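Local coordinates for protein PTS-dependent dihydroxyacetone kinase, ADP-binding subunit DhaL (PDB 3CR3) that binds ADP, takes a phosphoryl group from DhaM to form ATP, and passes it to dihydroxyacetone bound on DhaK, at residues G120-L132 with D174-L188. Numbering follows the deposited sequence.
With ADP (adenosine-5'-diphosphate), chain G.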
loop_
_atom_site.group_PDB
_atom_site.type_symbol
_atom_site.label_atom_id
_atom_site.label_comp_id
_atom_site.label_asym_id
_atom_site.label_seq_id
_atom_site.Cartn_x
_atom_site.Cartn_y
_atom_site.Cartn_z
ATOM N N GLY A 120 19.069 3.913 22.557
ATOM C CA GLY A 120 18.694 5.330 22.418
ATOM C C GLY A 120 17.614 5.593 21.402
ATOM O O GLY A 120 17.248 6.747 21.149
ATOM N N GLU A 121 17.071 4.524 20.823
ATOM C CA GLU A 121 16.080 4.678 19.771
ATOM C C GLU A 121 14.646 4.666 20.280
ATOM O O GLU A 121 13.709 4.645 19.479
ATOM C CB GLU A 121 16.273 3.624 18.685
ATOM C CG GLU A 121 17.577 3.782 17.892
ATOM C CD GLU A 121 17.403 3.278 16.486
ATOM O OE1 GLU A 121 16.740 3.966 15.688
ATOM O OE2 GLU A 121 17.886 2.171 16.193
ATOM N N LYS A 122 14.501 4.724 21.604
ATOM C CA LYS A 122 13.200 4.766 22.294
ATOM C C LYS A 122 12.451 3.449 22.158
ATOM O O LYS A 122 11.302 3.427 21.760
ATOM C CB LYS A 122 12.332 5.949 21.826
ATOM C CG LYS A 122 11.251 6.436 22.812
ATOM C CD LYS A 122 10.143 7.124 22.005
ATOM C CE LYS A 122 9.122 7.860 22.843
ATOM N NZ LYS A 122 9.660 9.100 23.484
ATOM N N THR A 123 13.116 2.339 22.467
ATOM C CA THR A 123 12.433 1.042 22.522
ATOM C C THR A 123 12.897 0.306 23.782
ATOM O O THR A 123 13.797 0.784 24.477
ATOM C CB THR A 123 12.764 0.144 21.319
ATOM O OG1 THR A 123 14.123 -0.301 21.424
ATOM C CG2 THR A 123 12.540 0.849 19.978
HETATM N N MSE A 124 12.308 -0.872 24.024
HETATM C CA MSE A 124 12.693 -1.769 25.120
HETATM C C MSE A 124 14.184 -2.108 25.131
HETATM O O MSE A 124 14.713 -2.424 26.161
HETATM C CB MSE A 124 11.874 -3.060 25.068
HETATM C CG MSE A 124 12.194 -3.949 23.849
HETATM SE SE MSE A 124 11.017 -5.536 23.758
HETATM C CE MSE A 124 11.725 -6.529 25.176
ATOM N N VAL A 125 14.835 -2.075 23.975
ATOM C CA VAL A 125 16.297 -2.217 23.867
ATOM C C VAL A 125 17.031 -1.305 24.870
ATOM O O VAL A 125 18.041 -1.690 25.463
ATOM C CB VAL A 125 16.774 -1.931 22.406
ATOM C CG1 VAL A 125 18.281 -1.714 22.330
ATOM C CG2 VAL A 125 16.365 -3.073 21.469
ATOM N N ASP A 126 16.483 -0.115 25.089
ATOM C CA ASP A 126 17.115 0.870 25.978
ATOM C C ASP A 126 17.181 0.374 27.416
ATOM O O ASP A 126 18.189 0.544 28.088
ATOM C CB ASP A 126 16.366 2.196 25.917
ATOM C CG ASP A 126 16.242 2.724 24.517
ATOM O OD1 ASP A 126 17.062 2.341 23.652
ATOM O OD2 ASP A 126 15.315 3.517 24.272
ATOM N N ILE A 127 16.110 -0.268 27.881
ATOM C CA ILE A 127 16.089 -0.726 29.249
ATOM C C ILE A 127 16.797 -2.080 29.397
ATOM O O ILE A 127 17.440 -2.325 30.426
ATOM C CB ILE A 127 14.653 -0.675 29.880
ATOM C CG1 ILE A 127 14.711 -0.845 31.407
ATOM C CG2 ILE A 127 13.739 -1.691 29.235
ATOM C CD1 ILE A 127 13.502 -0.262 32.157
ATOM N N TRP A 128 16.705 -2.937 28.373
ATOM C CA TRP A 128 17.430 -4.209 28.388
ATOM C C TRP A 128 18.922 -3.923 28.526
ATOM O O TRP A 128 19.605 -4.543 29.345
ATOM C CB TRP A 128 17.128 -5.059 27.133
ATOM C CG TRP A 128 15.850 -5.862 27.237
ATOM C CD1 TRP A 128 14.562 -5.396 27.110
ATOM C CD2 TRP A 128 15.739 -7.272 27.478
ATOM N NE1 TRP A 128 13.655 -6.434 27.288
ATOM C CE2 TRP A 128 14.355 -7.590 27.518
ATOM C CE3 TRP A 128 16.668 -8.292 27.692
ATOM C CZ2 TRP A 128 13.892 -8.895 27.733
ATOM C CZ3 TRP A 128 16.204 -9.575 27.934
ATOM C CH2 TRP A 128 14.828 -9.863 27.946
ATOM N N SER A 129 19.405 -2.945 27.760
ATOM C CA SER A 129 20.817 -2.537 27.793
ATOM C C SER A 129 21.206 -1.904 29.116
ATOM O O SER A 129 22.234 -2.265 29.701
ATOM C CB SER A 129 21.126 -1.562 26.661
ATOM O OG SER A 129 22.496 -1.186 26.689
ATOM N N ALA A 130 20.395 -0.952 29.583
ATOM C CA ALA A 130 20.658 -0.276 30.867
ATOM C C ALA A 130 20.657 -1.265 32.034
ATOM O O ALA A 130 21.483 -1.173 32.950
ATOM C CB ALA A 130 19.637 0.867 31.104
ATOM N N PHE A 131 19.735 -2.225 31.992
ATOM C CA PHE A 131 19.621 -3.217 33.063
ATOM C C PHE A 131 20.822 -4.162 33.099
ATOM O O PHE A 131 21.369 -4.440 34.180
ATOM C CB PHE A 131 18.307 -3.994 32.908
ATOM C CG PHE A 131 18.099 -5.066 33.931
ATOM C CD1 PHE A 131 17.995 -4.749 35.295
ATOM C CD2 PHE A 131 17.943 -6.394 33.535
ATOM C CE1 PHE A 131 17.775 -5.746 36.251
ATOM C CE2 PHE A 131 17.708 -7.402 34.480
ATOM C CZ PHE A 131 17.622 -7.082 35.837
ATOM N N LEU A 132 21.239 -4.647 31.930
ATOM C CA LEU A 132 22.458 -5.477 31.818
ATOM C C LEU A 132 23.698 -4.738 32.308
ATOM O O LEU A 132 24.500 -5.282 33.066
ATOM C CB LEU A 132 22.681 -5.946 30.375
ATOM C CG LEU A 132 23.976 -6.705 30.053
ATOM C CD1 LEU A 132 23.995 -8.076 30.750
ATOM C CD2 LEU A 132 24.130 -6.853 28.560
ATOM N N ASP A 174 7.691 5.235 26.350
ATOM C CA ASP A 174 7.578 4.066 25.472
ATOM C C ASP A 174 6.917 2.871 26.182
ATOM O O ASP A 174 7.378 2.461 27.235
ATOM C CB ASP A 174 8.965 3.639 25.004
ATOM C CG ASP A 174 8.918 2.470 24.046
ATOM O OD1 ASP A 174 8.221 2.569 23.005
ATOM O OD2 ASP A 174 9.569 1.452 24.344
ATOM N N PRO A 175 5.827 2.328 25.620
ATOM C CA PRO A 175 5.150 1.205 26.289
ATOM C C PRO A 175 5.987 -0.090 26.473
ATOM O O PRO A 175 5.929 -0.681 27.536
ATOM C CB PRO A 175 3.903 0.949 25.419
ATOM C CG PRO A 175 4.114 1.665 24.153
ATOM C CD PRO A 175 5.117 2.778 24.405
ATOM N N GLY A 176 6.733 -0.517 25.458
ATOM C CA GLY A 176 7.617 -1.664 25.575
ATOM C C GLY A 176 8.680 -1.489 26.651
ATOM O O GLY A 176 9.044 -2.455 27.325
ATOM N N THR A 177 9.210 -0.266 26.783
ATOM C CA THR A 177 10.176 0.057 27.831
ATOM C C THR A 177 9.546 -0.177 29.207
ATOM O O THR A 177 10.177 -0.755 30.090
ATOM C CB THR A 177 10.716 1.493 27.683
ATOM O OG1 THR A 177 11.351 1.633 26.403
ATOM C CG2 THR A 177 11.748 1.825 28.773
ATOM N N GLN A 178 8.303 0.271 29.375
ATOM C CA GLN A 178 7.563 0.058 30.613
ATOM C C GLN A 178 7.276 -1.418 30.877
ATOM O O GLN A 178 7.440 -1.892 32.003
ATOM C CB GLN A 178 6.236 0.840 30.621
ATOM C CG GLN A 178 5.429 0.694 31.908
ATOM C CD GLN A 178 6.137 1.218 33.128
ATOM O OE1 GLN A 178 6.851 0.482 33.824
ATOM N NE2 GLN A 178 5.962 2.499 33.399
ATOM N N SER A 179 6.824 -2.142 29.863
ATOM C CA SER A 179 6.549 -3.553 30.097
ATOM C C SER A 179 7.879 -4.267 30.420
ATOM O O SER A 179 7.927 -5.106 31.289
ATOM C CB SER A 179 5.782 -4.185 28.921
ATOM O OG SER A 179 6.558 -4.126 27.727
ATOM N N SER A 180 8.976 -3.873 29.783
ATOM C CA SER A 180 10.278 -4.460 30.147
ATOM C C SER A 180 10.738 -4.130 31.569
ATOM O O SER A 180 11.414 -4.943 32.196
ATOM C CB SER A 180 11.373 -4.142 29.125
ATOM O OG SER A 180 11.189 -4.875 27.922
ATOM N N ALA A 181 10.367 -2.956 32.074
ATOM C CA ALA A 181 10.655 -2.581 33.463
ATOM C C ALA A 181 9.966 -3.533 34.452
ATOM O O ALA A 181 10.588 -4.000 35.426
ATOM C CB ALA A 181 10.249 -1.108 33.739
ATOM N N TYR A 182 8.693 -3.834 34.186
ATOM C CA TYR A 182 7.944 -4.799 34.999
ATOM C C TYR A 182 8.642 -6.155 34.992
ATOM O O TYR A 182 8.691 -6.843 36.003
ATOM C CB TYR A 182 6.508 -4.982 34.468
ATOM C CG TYR A 182 5.622 -3.742 34.455
ATOM C CD1 TYR A 182 5.746 -2.734 35.421
ATOM C CD2 TYR A 182 4.627 -3.607 33.484
ATOM C CE1 TYR A 182 4.893 -1.591 35.398
ATOM C CE2 TYR A 182 3.781 -2.511 33.448
ATOM C CZ TYR A 182 3.919 -1.497 34.392
ATOM O OH TYR A 182 3.072 -0.415 34.313
ATOM N N LEU A 183 9.178 -6.540 33.840
ATOM C CA LEU A 183 9.880 -7.813 33.716
ATOM C C LEU A 183 11.084 -7.907 34.648
ATOM O O LEU A 183 11.271 -8.920 35.345
ATOM C CB LEU A 183 10.320 -8.043 32.259
ATOM C CG LEU A 183 10.926 -9.413 31.941
ATOM C CD1 LEU A 183 9.909 -10.526 32.228
ATOM C CD2 LEU A 183 11.354 -9.456 30.482
ATOM N N PHE A 184 11.895 -6.852 34.644
ATOM C CA PHE A 184 13.150 -6.835 35.391
ATOM C C PHE A 184 12.966 -6.560 36.868
ATOM O O PHE A 184 13.729 -7.067 37.692
ATOM C CB PHE A 184 14.117 -5.806 34.799
ATOM C CG PHE A 184 14.459 -6.052 33.356
ATOM C CD1 PHE A 184 14.508 -7.353 32.843
ATOM C CD2 PHE A 184 14.755 -4.980 32.508
ATOM C CE1 PHE A 184 14.830 -7.588 31.511
ATOM C CE2 PHE A 184 15.075 -5.205 31.166
ATOM C CZ PHE A 184 15.122 -6.526 30.676
ATOM N N GLU A 185 11.991 -5.713 37.182
ATOM C CA GLU A 185 11.613 -5.430 38.554
ATOM C C GLU A 185 11.161 -6.704 39.294
ATOM O O GLU A 185 11.587 -6.953 40.413
ATOM C CB GLU A 185 10.555 -4.313 38.567
ATOM C CG GLU A 185 9.438 -4.455 39.550
ATOM C CD GLU A 185 8.483 -3.262 39.512
ATOM O OE1 GLU A 185 8.400 -2.565 38.455
ATOM O OE2 GLU A 185 7.822 -3.036 40.551
ATOM N N THR A 186 10.318 -7.508 38.655
ATOM C CA THR A 186 9.911 -8.807 39.218
ATOM C C THR A 186 11.071 -9.820 39.255
ATOM O O THR A 186 11.176 -10.624 40.166
ATOM C CB THR A 186 8.733 -9.397 38.443
ATOM O OG1 THR A 186 9.020 -9.363 37.032
ATOM C CG2 THR A 186 7.471 -8.580 38.720
ATOM N N LEU A 187 11.942 -9.771 38.256
ATOM C CA LEU A 187 13.161 -10.566 38.266
ATOM C C LEU A 187 14.024 -10.269 39.508
ATOM O O LEU A 187 14.450 -11.187 40.221
ATOM C CB LEU A 187 13.965 -10.342 36.978
ATOM C CG LEU A 187 15.241 -11.196 36.856
ATOM C CD1 LEU A 187 14.956 -12.699 37.077
ATOM C CD2 LEU A 187 15.877 -10.975 35.522
ATOM N N LEU A 188 14.273 -8.983 39.748
ATOM C CA LEU A 188 15.079 -8.540 40.887
ATOM C C LEU A 188 14.504 -9.013 42.228
ATOM O O LEU A 188 15.247 -9.427 43.123
ATOM C CB LEU A 188 15.224 -7.011 40.868
ATOM C CG LEU A 188 16.143 -6.412 39.801
ATOM C CD1 LEU A 188 16.293 -4.921 40.029
ATOM C CD2 LEU A 188 17.516 -7.084 39.788
HETATM P PB ADP G . 2.879 -2.802 17.907
HETATM O O1B ADP G . 1.441 -2.507 18.190
HETATM O O2B ADP G . 3.072 -3.718 16.747
HETATM O O3B ADP G . 3.761 -1.554 17.846
HETATM P PA ADP G . 3.127 -3.338 20.751
HETATM O O1A ADP G . 2.270 -2.132 20.927
HETATM O O2A ADP G . 2.654 -4.603 21.429
HETATM O O3A ADP G . 3.407 -3.653 19.183
HETATM O "O5'" ADP G . 4.625 -3.020 21.261
HETATM C "C5'" ADP G . 5.208 -1.730 21.048
HETATM C "C4'" ADP G . 6.609 -1.767 21.621
HETATM O "O4'" ADP G . 7.464 -2.641 20.874
HETATM C "C3'" ADP G . 7.297 -0.414 21.590
HETATM O "O3'" ADP G . 6.936 0.320 22.761
HETATM C "C2'" ADP G . 8.783 -0.767 21.543
HETATM O "O2'" ADP G . 9.379 -0.843 22.840
HETATM C "C1'" ADP G . 8.807 -2.179 20.974
HETATM N N9 ADP G . 9.373 -2.157 19.613
HETATM C C8 ADP G . 8.675 -1.843 18.500
HETATM N N7 ADP G . 9.466 -1.915 17.419
HETATM C C5 ADP G . 10.693 -2.270 17.847
HETATM C C6 ADP G . 12.000 -2.513 17.211
HETATM N N6 ADP G . 12.110 -2.399 15.873
HETATM N N1 ADP G . 13.037 -2.869 18.002
HETATM C C2 ADP G . 12.915 -3.006 19.337
HETATM N N3 ADP G . 11.763 -2.794 19.975
HETATM C C4 ADP G . 10.640 -2.425 19.295
HETATM O O HOH W 1 13.282 3.682 26.028
#
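Phe184 serves two aromatic partners at once: its face lies almost parallel to the ring of Phe131 in an offset stack (planes at 10°), while its edge drives into the face of Trp128 in a T-shaped pair. CZ of Phe184 stands 3.3 Å from CD2 of Trp128, over the indole, and CB of Phe184 adds a CH-pi contact over the Phe131 ring. With CG anti to the backbone N (chi1 178°), Phe131 reaches across to this stack, and CD2 of Leu188 closes its rim 3.8 Å from Phe131 CE1. Nearer the nucleotide, Ile127 is a knob among Thr177, Ser180, Ala181 and Phe184, its CG2 pressed tightly on Ser180 CB. Trp128 NE1 bonds to Ser180 OG (3.0 Å), somewhat uncertainly because the position of NE1 is less sure; this hydroxyl is also bonded to Tyr83 of helix 79-94. An alanine in place of Trp128 would probably leave the edge of Phe184 without its aromatic face and, less certainly, Ser180 OG without the indole N-H. Segments 125-132 and 175-188 run in broadly the same direction, their axes 35° apart, in the all-helical DhaL fold, their N-terminal ends converging on ADP. There Asp174, the N-cap of its helix, grips the ribose: ADP O3' donates to Asp174 OD1 (2.6 Å) and O2' to OD2 (2.8 Å). The capping bond from Thr177 N and a second from Thr177 OG1, on the anti lone pair, both hold OD2. Met124 N donates to O2' from the facing segment, Gly176 N to O3', and a water links Asp126 OD2 to Thr177 OG1. Apolar and aromatic packing therefore joins the helices, whereas paired acceptors and backbone donors at their converging ends read both ribose hydroxyls.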